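Local coordinates for protein beta subunit of a putative Aromatic-ring-hydroxylating dioxygenase (PDB 3EBY) that probably serves as the beta subunit of a dioxygenase that hydroxylates aromatic rings, at residues A[48-53]-A[147-152]; A[124-129]-A[153-158]; A[44-49]-A[58-63]. All coordinates share one frame; numbering follows the deposited sequence. Where two conformers were deposited one is given.

Interaction 1: residues A[48-53]-A[147-152]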
ATOM      1  N   ILE A  48       2.451  19.285   7.427  0.50 16.83           N
ATOM      2  CA  ILE A  48       1.954  20.508   6.803  0.50 19.32           C
ATOM      3  C   ILE A  48       0.910  20.193   5.757  0.50 18.12           C
ATOM      4  O   ILE A  48       1.022  19.198   5.032  0.50 16.12           O
ATOM      5  CB  ILE A  48       3.095  21.305   6.126  0.50 19.17           C
ATOM      6  CG1 ILE A  48       4.007  20.368   5.326  0.50 20.08           C
ATOM      7  CG2 ILE A  48       3.902  22.033   7.162  0.50 22.93           C
ATOM      8  CD1 ILE A  48       4.775  21.073   4.203  0.50 26.17           C
ATOM      9  N   ALA A  49      -0.136  21.012   5.710  1.00 15.18           N
ATOM     10  CA  ALA A  49      -1.225  20.821   4.716  1.00 19.08           C
ATOM     11  C   ALA A  49      -0.728  21.066   3.293  1.00 21.04           C
ATOM     12  O   ALA A  49       0.103  21.946   3.067  1.00 20.82           O
ATOM     13  CB  ALA A  49      -2.395  21.762   5.044  1.00 21.38           C
ATOM     14  N   ARG A  50      -1.219  20.268   2.333  1.00 18.12           N
ATOM     15  CA  ARG A  50      -0.802  20.390   0.924  1.00 17.52           C
ATOM     16  C   ARG A  50      -0.881  21.854   0.444  1.00 21.53           C
ATOM     17  O   ARG A  50       0.032  22.357  -0.207  1.00 25.17           O
ATOM     18  CB  ARG A  50      -1.687  19.507   0.031  1.00 19.94           C
ATOM     19  CG  ARG A  50      -1.237  19.455  -1.445  1.00 23.77           C
ATOM     20  CD  ARG A  50      -2.339  18.922  -2.384  1.00 23.04           C
ATOM     21  NE  ARG A  50      -2.555  17.464  -2.333  1.00 28.84           N
ATOM     22  CZ  ARG A  50      -2.296  16.615  -3.342  1.00 26.17           C
ATOM     23  NH1 ARG A  50      -1.674  17.034  -4.450  1.00 22.61           N
ATOM     24  NH2 ARG A  50      -2.595  15.332  -3.215  1.00 34.05           N
ATOM     25  N   GLU A  51      -1.984  22.511   0.733  1.00 20.52           N
ATOM     26  CA  GLU A  51      -2.159  23.889   0.263  1.00 26.98           C
ATOM     27  C   GLU A  51      -1.191  24.897   0.905  1.00 32.72           C
ATOM     28  O   GLU A  51      -0.902  25.952   0.315  1.00 33.66           O
ATOM     29  CB  GLU A  51      -3.579  24.344   0.480  1.00 29.18           C
ATOM     30  CG  GLU A  51      -4.544  23.710  -0.471  1.00 33.23           C
ATOM     31  CD  GLU A  51      -5.959  24.067  -0.164  1.00 40.30           C
ATOM     32  OE1 GLU A  51      -6.435  23.688   0.927  1.00 36.17           O
ATOM     33  OE2 GLU A  51      -6.614  24.708  -1.028  1.00 42.92           O
ATOM     34  N   ASN A  52      -0.698  24.583   2.099  1.00 29.31           N
ATOM     35  CA  ASN A  52       0.184  25.509   2.837  1.00 32.42           C
ATOM     36  C   ASN A  52       1.587  25.510   2.272  1.00 37.01           C
ATOM     37  O   ASN A  52       2.394  26.397   2.588  1.00 41.98           O
ATOM     38  CB  ASN A  52       0.270  25.137   4.330  1.00 30.12           C
ATOM     39  CG  ASN A  52      -1.061  25.286   5.076  1.00 31.26           C
ATOM     40  OD1 ASN A  52      -2.088  25.539   4.486  1.00 38.50           O
ATOM     41  ND2 ASN A  52      -1.036  25.021   6.394  1.00 38.77           N
ATOM     42  N   VAL A  53       1.885  24.509   1.441  0.50 36.23           N
ATOM     43  CA  VAL A  53       3.202  24.357   0.828  0.50 38.92           C
ATOM     44  C   VAL A  53       3.367  25.342  -0.358  0.50 41.79           C
ATOM     45  O   VAL A  53       4.286  25.199  -1.178  0.50 38.80           O
ATOM     46  CB  VAL A  53       3.440  22.878   0.357  0.50 38.64           C
ATOM     47  CG1 VAL A  53       4.854  22.695  -0.174  0.50 39.97           C
ATOM     48  CG2 VAL A  53       3.192  21.901   1.506  0.50 31.31           C
ATOM     49  N   THR A 147       8.980  15.739   5.799  1.00 14.50           N
ATOM     50  CA  THR A 147       7.825  16.587   5.746  1.00 16.86           C
ATOM     51  C   THR A 147       6.636  15.728   5.286  1.00 16.65           C
ATOM     52  O   THR A 147       6.699  15.086   4.255  1.00 15.66           O
ATOM     53  CB  THR A 147       8.031  17.759   4.756  1.00 19.27           C
ATOM     54  OG1 THR A 147       9.138  18.580   5.173  1.00 18.57           O
ATOM     55  CG2 THR A 147       6.762  18.609   4.655  1.00 19.18           C
ATOM     56  N   CYS A 148       5.600  15.679   6.115  1.00 16.23           N
ATOM     57  CA  CYS A 148       4.381  14.938   5.795  1.00 15.00           C
ATOM     58  C   CYS A 148       3.391  15.923   5.226  1.00 17.28           C
ATOM     59  O   CYS A 148       2.859  16.783   5.960  1.00 15.02           O
ATOM     60  CB  CYS A 148       3.798  14.301   7.072  1.00 15.20           C
ATOM     61  SG  CYS A 148       4.970  13.308   8.050  1.00 17.15           S
ATOM     62  N   ILE A 149       3.265  15.917   3.899  1.00 14.65           N
ATOM     63  CA  ILE A 149       2.387  16.864   3.190  1.00 13.73           C
ATOM     64  C   ILE A 149       0.987  16.226   3.018  1.00 14.66           C
ATOM     65  O   ILE A 149       0.830  15.239   2.268  1.00 15.93           O
ATOM     66  CB  ILE A 149       2.967  17.243   1.781  1.00 14.93           C
ATOM     67  CG1 ILE A 149       4.392  17.798   1.898  1.00 17.22           C
ATOM     68  CG2 ILE A 149       2.018  18.262   1.078  1.00 15.93           C
ATOM     69  CD1 ILE A 149       5.009  18.239   0.572  1.00 19.61           C
ATOM     70  N   TYR A 150      -0.001  16.714   3.780  1.00 15.12           N
ATOM     71  CA  TYR A 150      -1.244  15.970   3.945  1.00 16.83           C
ATOM     72  C   TYR A 150      -2.486  16.640   3.342  1.00 19.63           C
ATOM     73  O   TYR A 150      -2.562  17.883   3.207  1.00 17.28           O
ATOM     74  CB  TYR A 150      -1.479  15.603   5.425  1.00 16.95           C
ATOM     75  CG  TYR A 150      -1.872  16.804   6.299  1.00 15.96           C
ATOM     76  CD1 TYR A 150      -3.199  17.172   6.446  1.00 17.91           C
ATOM     77  CD2 TYR A 150      -0.904  17.563   6.954  1.00 16.56           C
ATOM     78  CE1 TYR A 150      -3.560  18.268   7.238  1.00 18.84           C
ATOM     79  CE2 TYR A 150      -1.264  18.667   7.756  1.00 17.42           C
ATOM     80  CZ  TYR A 150      -2.579  19.023   7.859  1.00 20.64           C
ATOM     81  OH  TYR A 150      -2.935  20.105   8.663  1.00 18.91           O
ATOM     82  N   ASP A 151      -3.431  15.792   2.957  1.00 19.49           N
ATOM     83  CA  ASP A 151      -4.653  16.210   2.279  1.00 18.75           C
ATOM     84  C   ASP A 151      -5.831  16.407   3.255  1.00 19.84           C
ATOM     85  O   ASP A 151      -6.585  17.355   3.123  1.00 21.08           O
ATOM     86  CB  ASP A 151      -5.034  15.159   1.212  1.00 16.66           C
ATOM     87  CG  ASP A 151      -4.015  15.061   0.109  1.00 19.86           C
ATOM     88  OD1 ASP A 151      -3.204  16.019  -0.021  1.00 24.10           O
ATOM     89  OD2 ASP A 151      -3.985  14.006  -0.568  1.00 28.86           O
ATOM     90  N   THR A 152      -5.929  15.524   4.246  1.00 19.35           N
ATOM     91  CA  THR A 152      -7.096  15.407   5.126  1.00 20.34           C
ATOM     92  C   THR A 152      -7.158  16.577   6.121  1.00 25.99           C
ATOM     93  O   THR A 152      -6.214  16.802   6.871  1.00 27.40           O
ATOM     94  CB  THR A 152      -7.045  14.085   5.900  1.00 19.67           C
ATOM     95  OG1 THR A 152      -6.655  13.016   5.006  1.00 17.56           O
ATOM     96  CG2 THR A 152      -8.414  13.755   6.552  1.00 22.18           C
TER

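Interaction 2: residues A[124-129]-A[153-158]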
ATOM      1  N   ILE A 124     -10.358   6.718   7.355  1.00 18.34           N
ATOM      2  CA  ILE A 124      -9.143   7.361   6.890  1.00 18.02           C
ATOM      3  C   ILE A 124      -8.851   8.575   7.761  1.00 18.05           C
ATOM      4  O   ILE A 124      -9.672   9.508   7.842  1.00 22.34           O
ATOM      5  CB  ILE A 124      -9.246   7.834   5.423  1.00 21.21           C
ATOM      6  CG1 ILE A 124      -9.564   6.652   4.485  1.00 26.38           C
ATOM      7  CG2 ILE A 124      -7.941   8.511   5.047  1.00 19.06           C
ATOM      8  CD1 ILE A 124     -10.400   7.032   3.276  1.00 25.85           C
ATOM      9  N   TYR A 125      -7.743   8.531   8.494  1.00 14.98           N
ATOM     10  CA  TYR A 125      -7.373   9.612   9.409  1.00 14.95           C
ATOM     11  C   TYR A 125      -6.549  10.710   8.732  1.00 14.56           C
ATOM     12  O   TYR A 125      -6.847  11.914   8.895  1.00 17.55           O
ATOM     13  CB  TYR A 125      -6.636   9.039  10.612  1.00 18.46           C
ATOM     14  CG  TYR A 125      -6.029  10.066  11.516  1.00 17.82           C
ATOM     15  CD1 TYR A 125      -6.814  11.000  12.164  1.00 23.58           C
ATOM     16  CD2 TYR A 125      -4.668  10.141  11.672  1.00 20.99           C
ATOM     17  CE1 TYR A 125      -6.248  11.965  12.980  1.00 24.46           C
ATOM     18  CE2 TYR A 125      -4.085  11.121  12.449  1.00 21.52           C
ATOM     19  CZ  TYR A 125      -4.884  12.010  13.131  1.00 19.97           C
ATOM     20  OH  TYR A 125      -4.291  12.959  13.937  1.00 23.17           O
ATOM     21  N   ASN A 126      -5.492  10.306   8.013  1.00 16.44           N
ATOM     22  CA  ASN A 126      -4.607  11.263   7.348  1.00 15.02           C
ATOM     23  C   ASN A 126      -3.978  10.622   6.126  1.00 17.58           C
ATOM     24  O   ASN A 126      -3.357   9.546   6.245  1.00 16.74           O
ATOM     25  CB  ASN A 126      -3.514  11.738   8.334  1.00 12.58           C
ATOM     26  CG  ASN A 126      -2.675  12.842   7.790  1.00 20.24           C
ATOM     27  OD1 ASN A 126      -1.661  12.591   7.147  1.00 18.82           O
ATOM     28  ND2 ASN A 126      -3.131  14.099   7.971  1.00 18.85           N
ATOM     29  N   ALA A 127      -4.237  11.204   4.951  1.00 15.84           N
ATOM     30  CA  ALA A 127      -3.586  10.799   3.689  1.00 14.79           C
ATOM     31  C   ALA A 127      -2.649  11.894   3.209  1.00 13.41           C
ATOM     32  O   ALA A 127      -2.982  13.090   3.288  1.00 15.43           O
ATOM     33  CB  ALA A 127      -4.659  10.492   2.586  1.00 15.71           C
ATOM     34  N   GLY A 128      -1.509  11.501   2.637  1.00 14.40           N
ATOM     35  CA  GLY A 128      -0.503  12.486   2.189  1.00 15.00           C
ATOM     36  C   GLY A 128       0.664  11.841   1.482  1.00 18.05           C
ATOM     37  O   GLY A 128       0.558  10.704   1.029  1.00 16.58           O
ATOM     38  N   LYS A 129       1.792  12.550   1.427  1.00 16.74           N
ATOM     39  CA  LYS A 129       3.025  11.967   0.998  1.00 16.25           C
ATOM     40  C   LYS A 129       4.174  12.460   1.868  1.00 15.65           C
ATOM     41  O   LYS A 129       4.117  13.583   2.412  1.00 15.57           O
ATOM     42  CB  LYS A 129       3.319  12.255  -0.468  1.00 15.98           C
ATOM     43  CG  LYS A 129       3.656  13.680  -0.781  1.00 17.58           C
ATOM     44  CD  LYS A 129       4.204  13.799  -2.195  1.00 18.75           C
ATOM     45  CE  LYS A 129       4.389  15.242  -2.593  1.00 20.16           C
ATOM     46  NZ  LYS A 129       5.091  15.362  -3.942  1.00 16.05           N
ATOM     47  N   LEU A 153      -8.300  17.264   6.159  1.00 20.20           N
ATOM     48  CA  LEU A 153      -8.438  18.547   6.912  1.00 22.26           C
ATOM     49  C   LEU A 153      -8.297  18.369   8.422  1.00 23.63           C
ATOM     50  O   LEU A 153      -7.508  19.064   9.084  1.00 25.29           O
ATOM     51  CB  LEU A 153      -9.816  19.171   6.623  1.00 23.57           C
ATOM     52  CG  LEU A 153     -10.206  20.461   7.377  1.00 23.15           C
ATOM     53  CD1 LEU A 153      -9.168  21.556   7.172  1.00 21.35           C
ATOM     54  CD2 LEU A 153     -11.589  20.940   6.936  1.00 21.04           C
ATOM     55  N   ARG A 154      -9.113  17.481   8.976  1.00 21.35           N
ATOM     56  CA  ARG A 154      -9.142  17.301  10.406  1.00 24.61           C
ATOM     57  C   ARG A 154      -7.959  16.441  10.783  1.00 24.14           C
ATOM     58  O   ARG A 154      -7.607  15.524  10.059  1.00 30.01           O
ATOM     59  CB  ARG A 154     -10.457  16.675  10.847  1.00 21.53           C
ATOM     60  CG  ARG A 154     -11.666  17.626  10.733  1.00 26.21           C
ATOM     61  CD  ARG A 154     -11.737  18.649  11.923  1.00 35.83           C
ATOM     62  NE  ARG A 154     -10.881  19.830  11.717  1.00 32.57           N
ATOM     63  CZ  ARG A 154     -11.249  20.929  11.053  1.00 36.35           C
ATOM     64  NH1 ARG A 154     -12.476  21.040  10.557  1.00 30.18           N
ATOM     65  NH2 ARG A 154     -10.386  21.933  10.901  1.00 38.58           N
ATOM     66  N   ILE A 155      -7.202  16.923  11.748  1.00 22.60           N
ATOM     67  CA  ILE A 155      -6.049  16.218  12.242  1.00 21.15           C
ATOM     68  C   ILE A 155      -5.995  16.551  13.729  1.00 20.46           C
ATOM     69  O   ILE A 155      -6.463  17.630  14.142  1.00 17.61           O
ATOM     70  CB  ILE A 155      -4.766  16.672  11.505  1.00 20.75           C
ATOM     71  CG1 ILE A 155      -3.565  15.784  11.853  1.00 21.57           C
ATOM     72  CG2 ILE A 155      -4.449  18.147  11.797  1.00 19.63           C
ATOM     73  CD1 ILE A 155      -2.353  16.069  11.006  1.00 22.02           C
ATOM     74  N   ALA A 156      -5.504  15.612  14.535  1.00 18.27           N
ATOM     75  CA  ALA A 156      -5.423  15.838  15.989  1.00 18.71           C
ATOM     76  C   ALA A 156      -4.535  17.037  16.281  1.00 15.52           C
ATOM     77  O   ALA A 156      -3.435  17.152  15.725  1.00 19.49           O
ATOM     78  CB  ALA A 156      -4.863  14.616  16.685  1.00 18.30           C
ATOM     79  N   THR A 157      -4.960  17.876  17.224  1.00 16.70           N
ATOM     80  CA  THR A 157      -4.138  18.995  17.660  1.00 16.05           C
ATOM     81  C   THR A 157      -3.748  18.916  19.140  1.00 20.38           C
ATOM     82  O   THR A 157      -2.940  19.733  19.612  1.00 18.80           O
ATOM     83  CB  THR A 157      -4.815  20.352  17.385  1.00 18.68           C
ATOM     84  OG1 THR A 157      -6.031  20.467  18.151  1.00 19.96           O
ATOM     85  CG2 THR A 157      -5.117  20.507  15.884  1.00 17.86           C
ATOM     86  N   LEU A 158      -4.273  17.911  19.857  1.00 17.84           N
ATOM     87  CA  LEU A 158      -3.876  17.672  21.258  1.00 15.35           C
ATOM     88  C   LEU A 158      -3.329  16.255  21.384  1.00 18.64           C
ATOM     89  O   LEU A 158      -3.988  15.276  20.972  1.00 19.30           O
ATOM     90  CB  LEU A 158      -5.074  17.871  22.220  1.00 18.05           C
ATOM     91  CG  LEU A 158      -4.814  17.627  23.726  1.00 14.54           C
ATOM     92  CD1 LEU A 158      -3.884  18.709  24.284  1.00 17.20           C
ATOM     93  CD2 LEU A 158      -6.128  17.583  24.520  1.00 15.43           C
TER
HETATM   94  O   HOH W   1      -8.978  12.981  10.193  1.00 20.61           O
HETATM   95  O   HOH W   2      -5.597  14.360   9.280  1.00 22.00           O

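Interaction 3: residues A[44-49]-A[58-63]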
ATOM      1  N   LEU A  44      14.762  17.565  11.049  1.00 16.37           N
ATOM      2  CA  LEU A  44      13.534  18.335  10.909  1.00 16.54           C
ATOM      3  C   LEU A  44      12.365  17.373  10.592  1.00 16.07           C
ATOM      4  O   LEU A  44      12.477  16.532   9.710  1.00 20.74           O
ATOM      5  CB  LEU A  44      13.673  19.390   9.810  1.00 16.53           C
ATOM      6  CG  LEU A  44      12.405  20.242   9.561  1.00 20.88           C
ATOM      7  CD1 LEU A  44      12.134  21.165  10.765  1.00 20.47           C
ATOM      8  CD2 LEU A  44      12.540  21.053   8.292  1.00 28.49           C
ATOM      9  N   TYR A  45      11.339  17.413  11.428  1.00 15.61           N
ATOM     10  CA  TYR A  45      10.110  16.670  11.200  1.00 15.43           C
ATOM     11  C   TYR A  45       8.965  17.667  11.228  1.00 13.09           C
ATOM     12  O   TYR A  45       8.802  18.397  12.207  1.00 17.45           O
ATOM     13  CB  TYR A  45       9.894  15.608  12.289  1.00 14.12           C
ATOM     14  CG  TYR A  45       8.571  14.876  12.161  1.00 15.33           C
ATOM     15  CD1 TYR A  45       8.401  13.878  11.211  1.00 13.59           C
ATOM     16  CD2 TYR A  45       7.477  15.226  12.944  1.00 16.66           C
ATOM     17  CE1 TYR A  45       7.161  13.202  11.065  1.00 12.28           C
ATOM     18  CE2 TYR A  45       6.241  14.565  12.817  1.00 17.38           C
ATOM     19  CZ  TYR A  45       6.100  13.537  11.915  1.00 16.35           C
ATOM     20  OH  TYR A  45       4.866  12.910  11.802  1.00 16.32           O
ATOM     21  N   GLN A  46       8.151  17.663  10.188  1.00 12.98           N
ATOM     22  CA  GLN A  46       6.993  18.529  10.169  1.00 16.43           C
ATOM     23  C   GLN A  46       5.824  17.906   9.432  1.00 15.20           C
ATOM     24  O   GLN A  46       5.988  16.999   8.576  1.00 16.46           O
ATOM     25  CB  GLN A  46       7.351  19.904   9.597  1.00 16.15           C
ATOM     26  CG  GLN A  46       7.666  19.936   8.145  1.00 22.73           C
ATOM     27  CD  GLN A  46       8.290  21.275   7.707  1.00 30.93           C
ATOM     28  OE1 GLN A  46       8.220  22.289   8.432  1.00 30.42           O
ATOM     29  NE2 GLN A  46       8.912  21.274   6.543  1.00 31.39           N
ATOM     30  N   VAL A  47       4.638  18.375   9.792  1.00 16.49           N
ATOM     31  CA  VAL A  47       3.382  17.900   9.223  1.00 15.27           C
ATOM     32  C   VAL A  47       2.636  19.176   8.743  1.00 15.48           C
ATOM     33  O   VAL A  47       2.315  20.070   9.557  1.00 15.69           O
ATOM     34  CB  VAL A  47       2.556  17.100  10.272  1.00 14.05           C
ATOM     35  CG1 VAL A  47       1.184  16.705   9.682  1.00 14.19           C
ATOM     36  CG2 VAL A  47       3.359  15.820  10.758  1.00 15.83           C
ATOM     37  N   ILE A  48       2.451  19.285   7.427  0.50 16.83           N
ATOM     38  CA  ILE A  48       1.954  20.508   6.803  0.50 19.32           C
ATOM     39  C   ILE A  48       0.910  20.193   5.757  0.50 18.12           C
ATOM     40  O   ILE A  48       1.022  19.198   5.032  0.50 16.12           O
ATOM     41  CB  ILE A  48       3.095  21.305   6.126  0.50 19.17           C
ATOM     42  CG1 ILE A  48       4.007  20.368   5.326  0.50 20.08           C
ATOM     43  CG2 ILE A  48       3.902  22.033   7.162  0.50 22.93           C
ATOM     44  CD1 ILE A  48       4.775  21.073   4.203  0.50 26.17           C
ATOM     45  N   ALA A  49      -0.136  21.012   5.710  1.00 15.18           N
ATOM     46  CA  ALA A  49      -1.225  20.821   4.716  1.00 19.08           C
ATOM     47  C   ALA A  49      -0.728  21.066   3.293  1.00 21.04           C
ATOM     48  O   ALA A  49       0.103  21.946   3.067  1.00 20.82           O
ATOM     49  CB  ALA A  49      -2.395  21.762   5.044  1.00 21.38           C
ATOM     50  N   PRO A  58       3.924  28.864   5.437  1.00 37.53           N
ATOM     51  CA  PRO A  58       3.377  27.508   5.561  1.00 37.63           C
ATOM     52  C   PRO A  58       3.306  27.022   7.009  1.00 30.80           C
ATOM     53  O   PRO A  58       4.316  26.685   7.618  1.00 32.33           O
ATOM     54  CB  PRO A  58       4.352  26.659   4.744  1.00 38.53           C
ATOM     55  CG  PRO A  58       5.013  27.629   3.819  1.00 45.42           C
ATOM     56  CD  PRO A  58       5.146  28.877   4.619  1.00 40.57           C
ATOM     57  N   ALA A  59       2.089  26.982   7.518  1.00 30.68           N
ATOM     58  CA  ALA A  59       1.823  26.605   8.864  1.00 28.33           C
ATOM     59  C   ALA A  59       1.959  25.103   9.018  1.00 26.50           C
ATOM     60  O   ALA A  59       1.286  24.332   8.322  1.00 31.97           O
ATOM     61  CB  ALA A  59       0.397  27.050   9.243  1.00 27.82           C
ATOM     62  N   ALA A  60       2.845  24.684   9.909  1.00 22.26           N
ATOM     63  CA  ALA A  60       2.959  23.281  10.245  1.00 21.70           C
ATOM     64  C   ALA A  60       2.090  23.019  11.467  1.00 18.87           C
ATOM     65  O   ALA A  60       2.162  23.752  12.446  1.00 23.34           O
ATOM     66  CB  ALA A  60       4.407  22.932  10.555  1.00 21.00           C
ATOM     67  N   VAL A  61       1.322  21.940  11.431  0.50 18.87           N
ATOM     68  CA  VAL A  61       0.477  21.555  12.566  0.50 19.79           C
ATOM     69  C   VAL A  61       1.216  20.591  13.532  0.50 21.38           C
ATOM     70  O   VAL A  61       0.728  20.290  14.623  0.50 17.64           O
ATOM     71  CB  VAL A  61      -0.858  20.951  12.066  0.50 21.59           C
ATOM     72  CG1 VAL A  61      -1.686  20.427  13.231  0.50 33.11           C
ATOM     73  CG2 VAL A  61      -1.654  22.019  11.272  0.50 20.62           C
HETATM   74  N   MSE A  62       2.387  20.117  13.120  1.00 19.43           N
HETATM   75  CA  MSE A  62       3.295  19.392  14.004  1.00 21.93           C
HETATM   76  C   MSE A  62       4.706  19.747  13.534  1.00 19.80           C
HETATM   77  O   MSE A  62       4.960  19.883  12.331  1.00 17.85           O
HETATM   78  CB  MSE A  62       3.039  17.870  13.951  1.00 24.66           C
HETATM   79  CG  MSE A  62       3.592  17.117  15.124  1.00 32.80           C
HETATM   80 SE   MSE A  62       3.014  15.208  15.168  0.75 30.79          SE
HETATM   81  CE  MSE A  62       1.595  15.326  14.518  1.00 12.03           C
ATOM     82  N   TYR A  63       5.585  20.087  14.467  1.00 23.20           N
ATOM     83  CA  TYR A  63       6.868  20.648  14.070  1.00 20.66           C
ATOM     84  C   TYR A  63       7.967  20.349  15.115  1.00 23.75           C
ATOM     85  O   TYR A  63       7.794  20.641  16.315  1.00 27.91           O
ATOM     86  CB  TYR A  63       6.722  22.142  13.891  1.00 22.42           C
ATOM     87  CG  TYR A  63       7.999  22.843  13.508  1.00 21.94           C
ATOM     88  CD1 TYR A  63       8.871  23.317  14.477  1.00 29.18           C
ATOM     89  CD2 TYR A  63       8.312  23.066  12.178  1.00 22.35           C
ATOM     90  CE1 TYR A  63      10.030  23.981  14.118  1.00 28.53           C
ATOM     91  CE2 TYR A  63       9.469  23.686  11.816  1.00 26.89           C
ATOM     92  CZ  TYR A  63      10.317  24.157  12.787  1.00 21.56           C
ATOM     93  OH  TYR A  63      11.461  24.793  12.415  1.00 32.20           O
TER
HETATM   94  O   HOH W   3       6.868  25.402   7.782  1.00 50.42           O

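Interaction 1: residues A[48-53]-A[147-152]
Residues 48-49 run parallel to residues 147-150 as neighbouring strands. Ile48 pairs with Ile149, and Ala49 with Tyr150. Ile48 N donates to Cys148 O over 2.9 Å, nearly along the C=O axis. Ile48 O accepts Tyr150 N in its carbonyl plane, so Ile48 bonds to the residues before and after its partner, as a parallel ladder requires. Arg50 N then donates to Tyr150 O at 2.9 Å. Beyond this bond the chain leaves the strand in a 3-10 turn, where Asn52 N donates to Ala49 O.

Ile48 and Ile149 lie side by side on the same face of the sheet and point the same way. Ile149 CG2, anti to its backbone N, rests 3.5 Å from Arg50 CA. Val53 CG2 meets that methyl, the two side chains crossing at about a right angle. Strands 43-49 and 142-150 form the one parallel pair in the mixed sheet of this NTF2-like fold; the other neighbours in the sheet are antiparallel. Tyr150 places CG in the crowded position between its N and carbonyl carbon (chi1 72°). This brings one ring face against the other strand. Ala49 CA sits over it in a CH-pi contact, 3.9 Å from the centroid and displaced toward the rim.

Arg50 starts with CG anti to N and bends at chi3 (-76°), which turns the guanidinium edge to Asp151. The salt bridge is side-on. Arg50 NE donates to Asp151 OD1 at 2.8 Å. Arg50 NH2 donates to Asp151 OD2 at 3.3 Å. Both oxygens are met from above the carboxylate plane, although the two flat groups are only 24° apart. Arg50 NH1 also donates to Asp28 O of the second subunit, so this pair lies at a subunit interface.

Interaction 2: residues A[124-129]-A[153-158]
Tyr125 and Asn126 both hold CG anti to the backbone N (chi1 171° and -173°), and so does Ile155 with its CG1. These torsions send the phenol and the amide from strand 122-135 across to the loop 153-158. The tip of Tyr125 does most of the work. Ala156 N lies near the ring plane at its edge and donates to Tyr125 OH over 3.0 Å, with an N-H...O angle of 162°. The Ile155 side chain crosses that of Tyr125 obliquely, with Ile155 CG1 3.6 Å from Tyr125 OH. Ala156 CB touches the same oxygen. A phenylalanine at Tyr125 would lose the acceptor of the Ala156 N-H and would probably leave the loop less firmly held against the strand.

Asn126 ND2 packs against Ile155 CD1 at 3.7 Å, while its OD1 is hydrogen-bonded to Tyr111 on the neighbouring strand. Water completes the join. One molecule donates to Tyr125 O at 2.7 Å and to Arg154 O at 2.9 Å, bridging the two carbonyl oxygens. A second water accepts from Asn126 ND2 at 2.8 Å and lies between the same carbonyls. Side chains of Tyr125 and Asn126 also touch the C-terminal Ile163. The strand here has a classic beta bulge, in which Tyr125 and Asn126 both face Val113 of strand 104-116.

Interaction 3: residues A[44-49]-A[58-63]
Strands 43-49 and 60-64 form an antiparallel beta hairpin with a classic bulge, where Val61 and Met62 both face Val47. Two backbone bonds hold Val47. Val47 N donates to Met62 O at 3.0 Å from above the carbonyl plane. Val47 O accepts Val61 N at 2.8 Å, nearly along the C=O axis. Gln46 and Tyr63 form the adjoining non-hydrogen-bonded pair.

Val47 and Met62 lie side by side on one face, CB to CB at 3.8 Å. Met62 is selenomethionine, and its bent chain puts SE at the edge of the Tyr45 ring, 4.0 Å from CE2. This is a Met-aromatic contact made edge-on. On the other face Gln46 and Tyr63 point the same way. Gln46 OE1 lies in the plane of the Tyr63 ring, at its edge, and the amide is turned 51° from that ring. Leu44 CD1 reaches Tyr63 CE2 at 3.8 Å. Ile48 CG2 presses on Ala60 CB at 3.5 Å.

Outside partners fix these groups. Tyr45 OH is hydrogen-bonded to the terminal carboxylate of Ile163, and its ring meets Trp35 edge-to-face. Gln46 NE2 is hydrogen-bonded to Thr147 OG1 on the strand at the other side of 43-49. A water donates to Pro58 O at 2.9 Å and only weakly, at 3.5 Å, to Gln46 OE1.

The three contacts all involve one mixed sheet. Strand 43-49 is shared by interactions 1 and 3, whose centres are about 8 Å apart and which have Ile48 and Ala49 in common. It pairs with 60-64 on one side and 142-150 on the other. Strand 142-150 in turn adjoins 122-135, joining interactions 1 and 2, their centres about 10 Å apart, through backbone contacts such as Asp151 N to Ala127 O. Along the chain, interaction 3 closes before interaction 2 opens, while the segments of interactions 1 and 2 alternate. Ile155 packs on Val47 and Val61, so the loop after the last strand touches the hairpin. Interactions 1 and 2 also reach the second subunit, tying this region to the assembly.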